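Uncharacterized protein (Desulfotomaculum acetoxidans, PDB 3U4Y) is of unknown function but folds as a seven-bladed beta-propeller related to lactonases, so it may act on a lactone or similar small molecule. Local coordinates at residues V54-Q66 / A78-D90. Numbering follows the deposited sequence.
Sequences VVVTSDFCQTLVQ and AIQEGQSSMADVD
In this seven-bladed beta-propeller, the outer hairpin of one four-stranded blade (strands 63-68 and 75-81) runs on through the 82-88 loop into strand 89-91, the innermost strand of the next blade. T63 faces E81 and V65 faces I79 as non-hydrogen-bonded antiparallel pairs; L64 and Q80 form a hydrogen-bonded pair, L64 N to Q80 O (2.9 Å) and Q80 N to L64 O. Past E81 the chain turns inward across the end of the blade. There Q62, at the close of the D59-Q62 type I turn, holds G82 by two hydrogen bonds: G82 N to Q62 O is almost straight (2.8 Å, 176° at the hydrogen), Q62 NE2 to G82 O bent (2.8 Å, 132°) and tilted from the carbonyl plane. CG of Q62 sits between the backbone N and the carbonyl carbon (chi1 61°), and the chain extends from there to lay the amide beside the G82-Q83 backbone, while CB packs against S84 O. Replacing Q62 by alanine would remove the amide, probably leaving G82 O without this donor and only the backbone bond of the two. Deeper in, the M86 side chain (selenomethionine) lies against the hairpin, SE 3.9 Å from L64 CB and CE 3.7 Å from Q62 O; F120 of the neighbouring blade also touches M86 and L64. Further along, T57 and V89 bridge the two blades tip to tip, T57 CG2 packing 3.7 Å from V89 CG1.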
loop_
_atom_site.group_PDB
_atom_site.type_symbol
_atom_site.label_atom_id
_atom_site.label_comp_id
_atom_site.label_asym_id
_atom_site.label_seq_id
_atom_site.Cartn_x
_atom_site.Cartn_y
_atom_site.Cartn_z
ATOM N N VAL A 54 -13.381 1.779 -5.230
ATOM C CA VAL A 54 -11.990 1.455 -5.464
ATOM C C VAL A 54 -11.297 2.628 -6.150
ATOM O O VAL A 54 -11.954 3.487 -6.744
ATOM C CB VAL A 54 -11.879 0.199 -6.343
ATOM C CG1 VAL A 54 -10.723 0.315 -7.319
ATOM C CG2 VAL A 54 -11.749 -1.033 -5.478
ATOM N N VAL A 55 -9.972 2.670 -6.047
ATOM C CA VAL A 55 -9.182 3.665 -6.749
ATOM C C VAL A 55 -7.948 3.030 -7.383
ATOM O O VAL A 55 -7.249 2.259 -6.721
ATOM C CB VAL A 55 -8.773 4.801 -5.812
ATOM C CG1 VAL A 55 -7.505 5.411 -6.286
ATOM C CG2 VAL A 55 -9.863 5.849 -5.773
ATOM N N VAL A 56 -7.703 3.321 -8.665
ATOM C CA VAL A 56 -6.481 2.865 -9.340
ATOM C C VAL A 56 -5.684 4.048 -9.873
ATOM O O VAL A 56 -6.249 5.029 -10.335
ATOM C CB VAL A 56 -6.760 1.896 -10.502
ATOM C CG1 VAL A 56 -5.545 1.048 -10.764
ATOM C CG2 VAL A 56 -7.902 0.992 -10.174
ATOM N N THR A 57 -4.365 3.952 -9.813
ATOM C CA THR A 57 -3.499 5.048 -10.230
ATOM C C THR A 57 -2.755 4.694 -11.515
ATOM O O THR A 57 -2.709 3.535 -11.919
ATOM C CB THR A 57 -2.471 5.397 -9.124
ATOM O OG1 THR A 57 -1.893 4.188 -8.628
ATOM C CG2 THR A 57 -3.136 6.131 -7.971
ATOM N N SER A 58 -2.183 5.697 -12.167
ATOM C CA SER A 58 -1.334 5.433 -13.314
ATOM C C SER A 58 -0.182 6.418 -13.328
ATOM O O SER A 58 -0.301 7.561 -12.865
ATOM C CB SER A 58 -2.123 5.449 -14.628
ATOM O OG SER A 58 -2.643 6.732 -14.935
ATOM N N ASP A 59 0.937 5.941 -13.856
ATOM C CA ASP A 59 2.206 6.640 -13.798
ATOM C C ASP A 59 2.326 7.639 -14.934
ATOM O O ASP A 59 2.076 8.828 -14.742
ATOM C CB ASP A 59 3.342 5.619 -13.882
ATOM C CG ASP A 59 4.684 6.210 -13.546
ATOM O OD1 ASP A 59 4.703 7.338 -13.022
ATOM O OD2 ASP A 59 5.713 5.540 -13.779
ATOM N N PHE A 60 2.709 7.137 -16.110
ATOM C CA PHE A 60 3.047 7.959 -17.278
ATOM C C PHE A 60 1.770 8.500 -17.929
ATOM O O PHE A 60 1.776 9.571 -18.551
ATOM C CB PHE A 60 3.946 7.151 -18.242
ATOM C CG PHE A 60 4.090 7.741 -19.621
ATOM C CD1 PHE A 60 4.395 9.083 -19.807
ATOM C CD2 PHE A 60 3.953 6.933 -20.746
ATOM C CE1 PHE A 60 4.534 9.614 -21.093
ATOM C CE2 PHE A 60 4.093 7.458 -22.028
ATOM C CZ PHE A 60 4.384 8.797 -22.200
ATOM N N CYS A 61 0.666 7.782 -17.733
ATOM C CA CYS A 61 -0.642 8.281 -18.136
ATOM C C CYS A 61 -1.230 9.300 -17.139
ATOM O O CYS A 61 -2.272 9.884 -17.387
ATOM C CB CYS A 61 -1.615 7.113 -18.360
ATOM S SG CYS A 61 -1.351 6.115 -19.881
ATOM N N GLN A 62 -0.548 9.512 -16.021
ATOM C CA GLN A 62 -1.022 10.381 -14.927
ATOM C C GLN A 62 -2.540 10.485 -14.721
ATOM O O GLN A 62 -3.080 11.569 -14.500
ATOM C CB GLN A 62 -0.401 11.776 -15.004
ATOM C CG GLN A 62 -0.695 12.560 -16.245
ATOM C CD GLN A 62 0.290 13.701 -16.423
ATOM O OE1 GLN A 62 1.466 13.471 -16.690
ATOM N NE2 GLN A 62 -0.178 14.932 -16.260
ATOM N N THR A 63 -3.213 9.344 -14.743
ATOM C CA THR A 63 -4.653 9.329 -14.585
ATOM C C THR A 63 -5.150 8.458 -13.434
ATOM O O THR A 63 -4.775 7.297 -13.317
ATOM C CB THR A 63 -5.314 8.849 -15.869
ATOM O OG1 THR A 63 -4.978 9.753 -16.926
ATOM C CG2 THR A 63 -6.829 8.785 -15.694
ATOM N N LEU A 64 -6.013 9.024 -12.596
ATOM C CA LEU A 64 -6.681 8.245 -11.559
ATOM C C LEU A 64 -8.078 7.801 -12.004
ATOM O O LEU A 64 -8.862 8.612 -12.486
ATOM C CB LEU A 64 -6.793 9.068 -10.276
ATOM C CG LEU A 64 -7.546 8.429 -9.098
ATOM C CD1 LEU A 64 -6.783 8.596 -7.791
ATOM C CD2 LEU A 64 -8.941 8.993 -8.974
ATOM N N VAL A 65 -8.393 6.522 -11.842
ATOM C CA VAL A 65 -9.752 6.045 -12.114
ATOM C C VAL A 65 -10.461 5.551 -10.837
ATOM O O VAL A 65 -9.826 4.956 -9.962
ATOM C CB VAL A 65 -9.775 4.934 -13.185
ATOM C CG1 VAL A 65 -8.775 5.234 -14.264
ATOM C CG2 VAL A 65 -9.459 3.600 -12.565
ATOM N N GLN A 66 -11.769 5.812 -10.749
ATOM C CA GLN A 66 -12.599 5.431 -9.603
ATOM C C GLN A 66 -13.694 4.476 -10.031
ATOM O O GLN A 66 -14.368 4.710 -11.021
ATOM C CB GLN A 66 -13.238 6.669 -8.960
ATOM C CG GLN A 66 -14.423 6.362 -8.033
ATOM C CD GLN A 66 -14.986 7.601 -7.334
ATOM O OE1 GLN A 66 -14.487 8.717 -7.508
ATOM N NE2 GLN A 66 -16.030 7.403 -6.534
ATOM N N ALA A 78 -15.601 7.586 -12.692
ATOM C CA ALA A 78 -14.835 8.804 -12.939
ATOM C C ALA A 78 -13.482 8.468 -13.538
ATOM O O ALA A 78 -12.929 7.407 -13.248
ATOM C CB ALA A 78 -14.670 9.621 -11.661
ATOM N N ILE A 79 -12.980 9.359 -14.399
ATOM C CA ILE A 79 -11.603 9.301 -14.905
ATOM C C ILE A 79 -11.030 10.710 -14.963
ATOM O O ILE A 79 -11.423 11.505 -15.820
ATOM C CB ILE A 79 -11.487 8.644 -16.309
ATOM C CG1 ILE A 79 -11.894 7.169 -16.247
ATOM C CG2 ILE A 79 -10.070 8.767 -16.828
ATOM C CD1 ILE A 79 -11.595 6.365 -17.479
ATOM N N GLN A 80 -10.114 11.016 -14.042
ATOM C CA GLN A 80 -9.479 12.334 -13.986
ATOM C C GLN A 80 -7.968 12.285 -14.239
ATOM O O GLN A 80 -7.299 11.319 -13.860
ATOM C CB GLN A 80 -9.776 12.999 -12.647
ATOM C CG GLN A 80 -11.225 13.415 -12.485
ATOM C CD GLN A 80 -11.583 14.614 -13.342
ATOM O OE1 GLN A 80 -10.720 15.432 -13.666
ATOM N NE2 GLN A 80 -12.855 14.724 -13.717
ATOM N N GLU A 81 -7.437 13.317 -14.894
ATOM C CA GLU A 81 -5.991 13.419 -15.104
ATOM C C GLU A 81 -5.408 14.296 -14.015
ATOM O O GLU A 81 -6.005 15.303 -13.623
ATOM C CB GLU A 81 -5.636 13.996 -16.487
ATOM C CG GLU A 81 -4.577 15.131 -16.456
ATOM C CD GLU A 81 -4.096 15.606 -17.840
ATOM O OE1 GLU A 81 -4.072 14.804 -18.800
ATOM O OE2 GLU A 81 -3.725 16.795 -17.960
ATOM N N GLY A 82 -4.244 13.912 -13.515
ATOM C CA GLY A 82 -3.579 14.721 -12.520
ATOM C C GLY A 82 -2.517 15.630 -13.110
ATOM O O GLY A 82 -2.113 15.490 -14.258
ATOM N N GLN A 83 -2.069 16.575 -12.300
ATOM C CA GLN A 83 -0.964 17.444 -12.638
ATOM C C GLN A 83 0.284 16.655 -13.067
ATOM O O GLN A 83 0.963 17.019 -14.037
ATOM C CB GLN A 83 -0.650 18.318 -11.427
ATOM C CG GLN A 83 -0.860 19.802 -11.645
ATOM C CD GLN A 83 0.461 20.546 -11.822
ATOM O OE1 GLN A 83 1.281 20.196 -12.678
ATOM N NE2 GLN A 83 0.680 21.567 -10.994
ATOM N N SER A 84 0.590 15.580 -12.346
ATOM C CA SER A 84 1.764 14.763 -12.649
ATOM C C SER A 84 1.496 13.286 -12.377
ATOM O O SER A 84 0.368 12.908 -12.066
ATOM C CB SER A 84 2.973 15.232 -11.841
ATOM O OG SER A 84 2.744 15.086 -10.448
ATOM N N SER A 85 2.533 12.457 -12.492
ATOM C CA SER A 85 2.382 11.006 -12.351
ATOM C C SER A 85 1.924 10.541 -10.958
ATOM O O SER A 85 1.948 11.308 -9.994
ATOM C CB SER A 85 3.690 10.318 -12.682
ATOM O OG SER A 85 4.524 10.308 -11.536
HETATM N N MSE A 86 1.540 9.268 -10.859
HETATM C CA MSE A 86 0.980 8.711 -9.634
HETATM C C MSE A 86 1.425 7.278 -9.383
HETATM O O MSE A 86 1.612 6.522 -10.336
HETATM C CB MSE A 86 -0.538 8.692 -9.738
HETATM C CG MSE A 86 -1.192 10.032 -9.622
HETATM SE SE MSE A 86 -2.988 9.941 -10.343
HETATM C CE MSE A 86 -3.167 11.824 -10.831
ATOM N N ALA A 87 1.568 6.888 -8.113
ATOM C CA ALA A 87 1.855 5.487 -7.806
ATOM C C ALA A 87 1.190 4.968 -6.520
ATOM O O ALA A 87 0.048 4.537 -6.577
ATOM C CB ALA A 87 3.361 5.199 -7.837
ATOM N N ASP A 88 1.872 4.974 -5.374
ATOM C CA ASP A 88 1.213 4.479 -4.160
ATOM C C ASP A 88 -0.013 5.363 -3.897
ATOM O O ASP A 88 -0.014 6.558 -4.232
ATOM C CB ASP A 88 2.168 4.400 -2.933
ATOM C CG ASP A 88 1.698 3.373 -1.852
ATOM O OD1 ASP A 88 0.691 2.658 -2.068
ATOM O OD2 ASP A 88 2.347 3.267 -0.782
ATOM N N VAL A 89 -1.070 4.755 -3.353
ATOM C CA VAL A 89 -2.237 5.494 -2.880
ATOM C C VAL A 89 -2.675 5.011 -1.540
ATOM O O VAL A 89 -2.641 3.815 -1.255
ATOM C CB VAL A 89 -3.484 5.273 -3.745
ATOM C CG1 VAL A 89 -3.913 6.562 -4.380
ATOM C CG2 VAL A 89 -3.260 4.163 -4.754
ATOM N N ASP A 90 -3.129 5.954 -0.734
ATOM C CA ASP A 90 -3.891 5.630 0.455
ATOM C C ASP A 90 -5.132 6.489 0.475
ATOM O O ASP A 90 -5.168 7.542 -0.151
ATOM C CB ASP A 90 -3.080 5.867 1.728
ATOM C CG ASP A 90 -3.352 4.812 2.789
ATOM O OD1 ASP A 90 -3.896 3.739 2.427
ATOM O OD2 ASP A 90 -3.019 5.051 3.975
#